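Local coordinates for protection of telomeres protein 1 (Schizosaccharomyces pombe, PDB 7CUI) that binds single-stranded telomeric DNA, protects the 3' telomeric overhang and regulates telomerase and telomere length, its C-terminal portion being the part described here, at residues 107-110 / 111-114; 120-123 / 124-127. One frame throughout, in Å; residues are numbered along the deposited sequence.

Interaction 1: 107-110 / 111-114; sequences INSS and KIQP
Ile107 and Ile112 meet through their gamma branches where the chain doubles back after helix 100-107. CG2 of Ile107 lies 3.9 Å from CB of Ile112 and equally close to its CG2, and the two side chains cross obliquely. CB of Ser109 closes the other end of this apolar patch, 3.8 Å from CG1 and from CD1 of Ile112. This is the tightly packed part: both isoleucines are buried and rest on Trp80 of strand 77-87, while Leu127 of helix 121-135 also touches Ile112. Asn108, the first residue beyond the helix to leave helical angles, has a positive phi, and the chain turns back after it. The return is fixed by the backbone bond from Ile112 N to Ser109 O (3.2 Å, 146°).

The outer side is more open, with Ser110, Lys111 and Gln113 exposed. Gln113 folds at chi2 (-60°) to bring its amide back over the turn, where NE2 donates to Ser110 O at 2.8 Å and 158°. Ser110 O lies close to the plane of the Gln113 amide, while NE2 stands above the carbonyl plane of Ser110. The side chain of Lys111 meets Ser109 at its stem, CG lying 3.6 Å from OG of Ser109. The bond from Ile112 to Ser109 closes a type I beta turn, Ser109 to Ile112, in the loop leaving helix 100-107.

Interaction 2: 120-123 / 124-127; sequences HPQM and TLQL
Thr124 reaching back to His120 opens a first-turn helical contact, local in sequence and lying at the surface where helix 121-135 begins. His120 holds the N-cap position, and its carbonyl oxygen accepts Thr124 N at 3.0 Å. OG1 of Thr124 stands 2.9 Å from that same His120 O, placed there because it is anti to its own carbonyl carbon (chi1 -60°). Its single proton may go instead to the O of Leu117, a weaker bond. The imidazole turns elsewhere, with ND1 of His120 bonded to the O of Asn116.

The following i to i+4 bonds continue the helix: Leu125 N to Pro121 O, Gln126 N to Gln122 O, and Leu127 N to Met123 O at 2.9 Å. Among the side chains, Gln126 lies back along the previous turn. Its CD sits 3.5 Å from Gln122 O, and OE1 comes 3.7 Å from CA of Met123, a selenomethionine, so the amide rests on the backbone by packing. With an alanine here, the amide lying against Gln122 O and Met123 CA would be gone, which is likely to leave a gap beside the stem of Lys111.

Leu125 and Gln122 touch lightly on the exposed side, CD2 to OE1 at 4.2 Å. On another side, His120 and Met123 rest on Cys115, so the first turn of helix 121-135 packs against the loop that joins it to helix 100-107.

Overall arrangement
From the N-terminal side, helix 100-107 follows strand 93-99, and interaction 1 closes the turn just after it. The chain then runs through the rest of the loop to interaction 2, which starts helix 121-135. The two are in series, neither nested nor crossed, with centres about 10 Å apart, yet they touch: Met123 packs on the backbone of 111-113 and Gln126 on Lys111 and Ile112. Interaction 1 also reaches strand 77-87 through Trp80; together the two bind the loop to both helices. The curled sheet, with helices inserted between strands 93-99 and 163-171, is consistent with an OB fold.

Interaction 1: 107-110 / 111-114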
loop_
_atom_site.group_PDB
_atom_site.type_symbol
_atom_site.label_atom_id
_atom_site.label_comp_id
_atom_site.label_asym_id
_atom_site.label_seq_id
_atom_site.Cartn_x
_atom_site.Cartn_y
_atom_site.Cartn_z
ATOM N N ILE A 107 -1.047 -10.133 -0.296
ATOM C CA ILE A 107 -1.722 -10.949 0.704
ATOM C C ILE A 107 -1.270 -12.404 0.585
ATOM O O ILE A 107 -0.963 -13.028 1.599
ATOM C CB ILE A 107 -3.257 -10.800 0.655
ATOM C CG1 ILE A 107 -3.691 -9.393 1.070
ATOM C CG2 ILE A 107 -3.927 -11.858 1.521
ATOM C CD1 ILE A 107 -5.051 -8.994 0.537
ATOM N N ASN A 108 -1.258 -12.929 -0.648
ATOM C CA ASN A 108 -0.633 -14.203 -0.972
ATOM C C ASN A 108 -1.273 -15.337 -0.170
ATOM O O ASN A 108 -0.575 -16.085 0.513
ATOM C CB ASN A 108 0.887 -14.136 -0.774
ATOM C CG ASN A 108 1.626 -15.320 -1.358
ATOM O OD1 ASN A 108 1.119 -16.000 -2.244
ATOM N ND2 ASN A 108 2.829 -15.575 -0.871
ATOM N N SER A 109 -2.602 -15.461 -0.262
ATOM C CA SER A 109 -3.336 -16.446 0.516
ATOM C C SER A 109 -4.641 -16.802 -0.190
ATOM O O SER A 109 -5.491 -15.943 -0.411
ATOM C CB SER A 109 -3.582 -15.950 1.921
ATOM O OG SER A 109 -4.058 -16.994 2.757
ATOM N N SER A 110 -4.784 -18.087 -0.519
ATOM C CA SER A 110 -5.931 -18.612 -1.237
ATOM C C SER A 110 -7.235 -18.354 -0.475
ATOM O O SER A 110 -8.272 -18.127 -1.095
ATOM C CB SER A 110 -5.720 -20.077 -1.511
ATOM O OG SER A 110 -6.778 -20.606 -2.291
ATOM N N LYS A 111 -7.173 -18.375 0.867
ATOM C CA LYS A 111 -8.363 -18.326 1.708
ATOM C C LYS A 111 -8.783 -16.886 2.011
ATOM O O LYS A 111 -9.883 -16.653 2.511
ATOM C CB LYS A 111 -8.191 -19.162 2.985
ATOM C CG LYS A 111 -6.963 -18.848 3.830
ATOM C CD LYS A 111 -6.991 -19.448 5.228
ATOM C CE LYS A 111 -5.598 -19.717 5.764
ATOM N NZ LYS A 111 -5.518 -19.584 7.239
ATOM N N ILE A 112 -7.901 -15.923 1.723
ATOM C CA ILE A 112 -8.219 -14.518 1.925
ATOM C C ILE A 112 -8.566 -13.903 0.570
ATOM O O ILE A 112 -7.699 -13.706 -0.281
ATOM C CB ILE A 112 -7.078 -13.777 2.656
ATOM C CG1 ILE A 112 -6.585 -14.564 3.877
ATOM C CG2 ILE A 112 -7.511 -12.366 3.031
ATOM C CD1 ILE A 112 -5.432 -13.929 4.625
ATOM N N GLN A 113 -9.859 -13.621 0.382
ATOM C CA GLN A 113 -10.375 -13.118 -0.880
ATOM C C GLN A 113 -11.175 -11.844 -0.625
ATOM O O GLN A 113 -11.740 -11.668 0.453
ATOM C CB GLN A 113 -11.271 -14.168 -1.539
ATOM C CG GLN A 113 -10.543 -15.440 -1.948
ATOM C CD GLN A 113 -9.432 -15.183 -2.938
ATOM O OE1 GLN A 113 -9.556 -14.385 -3.867
ATOM N NE2 GLN A 113 -8.317 -15.860 -2.732
ATOM N N PRO A 114 -11.260 -10.914 -1.603
ATOM C CA PRO A 114 -12.088 -9.721 -1.442
ATOM C C PRO A 114 -13.558 -10.103 -1.318
ATOM O O PRO A 114 -14.062 -10.932 -2.074
ATOM C CB PRO A 114 -11.836 -8.914 -2.726
ATOM C CG PRO A 114 -11.336 -9.931 -3.721
ATOM C CD PRO A 114 -10.572 -10.952 -2.901
#

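Interaction 2: 120-123 / 124-127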
loop_
_atom_site.group_PDB
_atom_site.type_symbol
_atom_site.label_atom_id
_atom_site.label_comp_id
_atom_site.label_asym_id
_atom_site.label_seq_id
_atom_site.Cartn_x
_atom_site.Cartn_y
_atom_site.Cartn_z
ATOM N N HIS A 120 -17.442 -11.262 7.226
ATOM C CA HIS A 120 -16.465 -12.340 7.307
ATOM C C HIS A 120 -15.483 -12.098 8.452
ATOM O O HIS A 120 -14.317 -11.775 8.225
ATOM C CB HIS A 120 -15.742 -12.521 5.965
ATOM C CG HIS A 120 -16.632 -12.974 4.861
ATOM N ND1 HIS A 120 -17.421 -12.092 4.150
ATOM C CD2 HIS A 120 -16.866 -14.198 4.343
ATOM C CE1 HIS A 120 -18.103 -12.753 3.235
ATOM N NE2 HIS A 120 -17.788 -14.049 3.340
ATOM N N PRO A 121 -15.913 -12.252 9.724
ATOM C CA PRO A 121 -15.012 -12.032 10.856
ATOM C C PRO A 121 -13.759 -12.911 10.842
ATOM O O PRO A 121 -12.669 -12.411 11.117
ATOM C CB PRO A 121 -15.859 -12.267 12.115
ATOM C CG PRO A 121 -17.241 -12.680 11.640
ATOM C CD PRO A 121 -17.280 -12.610 10.128
ATOM N N GLN A 122 -13.916 -14.206 10.522
ATOM C CA GLN A 122 -12.807 -15.151 10.542
ATOM C C GLN A 122 -11.753 -14.749 9.516
ATOM O O GLN A 122 -10.560 -14.752 9.815
ATOM C CB GLN A 122 -13.269 -16.597 10.328
ATOM C CG GLN A 122 -13.902 -17.238 11.560
ATOM C CD GLN A 122 -13.237 -16.812 12.848
ATOM O OE1 GLN A 122 -12.066 -17.102 13.095
ATOM N NE2 GLN A 122 -13.982 -16.096 13.678
HETATM N N MSE A 123 -12.218 -14.383 8.318
HETATM C CA MSE A 123 -11.323 -13.953 7.262
HETATM C C MSE A 123 -10.642 -12.631 7.607
HETATM O O MSE A 123 -9.490 -12.422 7.235
HETATM C CB MSE A 123 -12.058 -13.828 5.935
HETATM C CG MSE A 123 -11.104 -13.910 4.777
HETATM SE SE MSE A 123 -12.068 -13.473 3.155
HETATM C CE MSE A 123 -12.929 -15.136 2.556
ATOM N N THR A 124 -11.366 -11.736 8.287
ATOM C CA THR A 124 -10.783 -10.491 8.761
ATOM C C THR A 124 -9.618 -10.798 9.701
ATOM O O THR A 124 -8.553 -10.209 9.548
ATOM C CB THR A 124 -11.839 -9.557 9.375
ATOM O OG1 THR A 124 -12.828 -9.234 8.392
ATOM C CG2 THR A 124 -11.240 -8.287 9.949
ATOM N N LEU A 125 -9.819 -11.737 10.643
ATOM C CA LEU A 125 -8.778 -12.169 11.568
ATOM C C LEU A 125 -7.585 -12.741 10.799
ATOM O O LEU A 125 -6.436 -12.497 11.159
ATOM C CB LEU A 125 -9.349 -13.189 12.564
ATOM C CG LEU A 125 -9.634 -12.700 13.990
ATOM C CD1 LEU A 125 -9.774 -11.183 14.076
ATOM C CD2 LEU A 125 -10.876 -13.377 14.561
ATOM N N GLN A 126 -7.863 -13.475 9.716
ATOM C CA GLN A 126 -6.824 -14.095 8.910
ATOM C C GLN A 126 -6.013 -13.029 8.175
ATOM O O GLN A 126 -4.802 -13.180 8.010
ATOM C CB GLN A 126 -7.432 -15.098 7.931
ATOM C CG GLN A 126 -7.773 -16.433 8.574
ATOM C CD GLN A 126 -8.874 -17.162 7.841
ATOM O OE1 GLN A 126 -9.145 -16.914 6.667
ATOM N NE2 GLN A 126 -9.528 -18.076 8.538
ATOM N N LEU A 127 -6.697 -11.967 7.733
ATOM C CA LEU A 127 -6.079 -10.828 7.074
ATOM C C LEU A 127 -5.155 -10.123 8.067
ATOM O O LEU A 127 -4.013 -9.821 7.730
ATOM C CB LEU A 127 -7.199 -9.882 6.624
ATOM C CG LEU A 127 -6.997 -9.032 5.368
ATOM C CD1 LEU A 127 -7.487 -7.620 5.618
ATOM C CD2 LEU A 127 -5.565 -9.017 4.865
#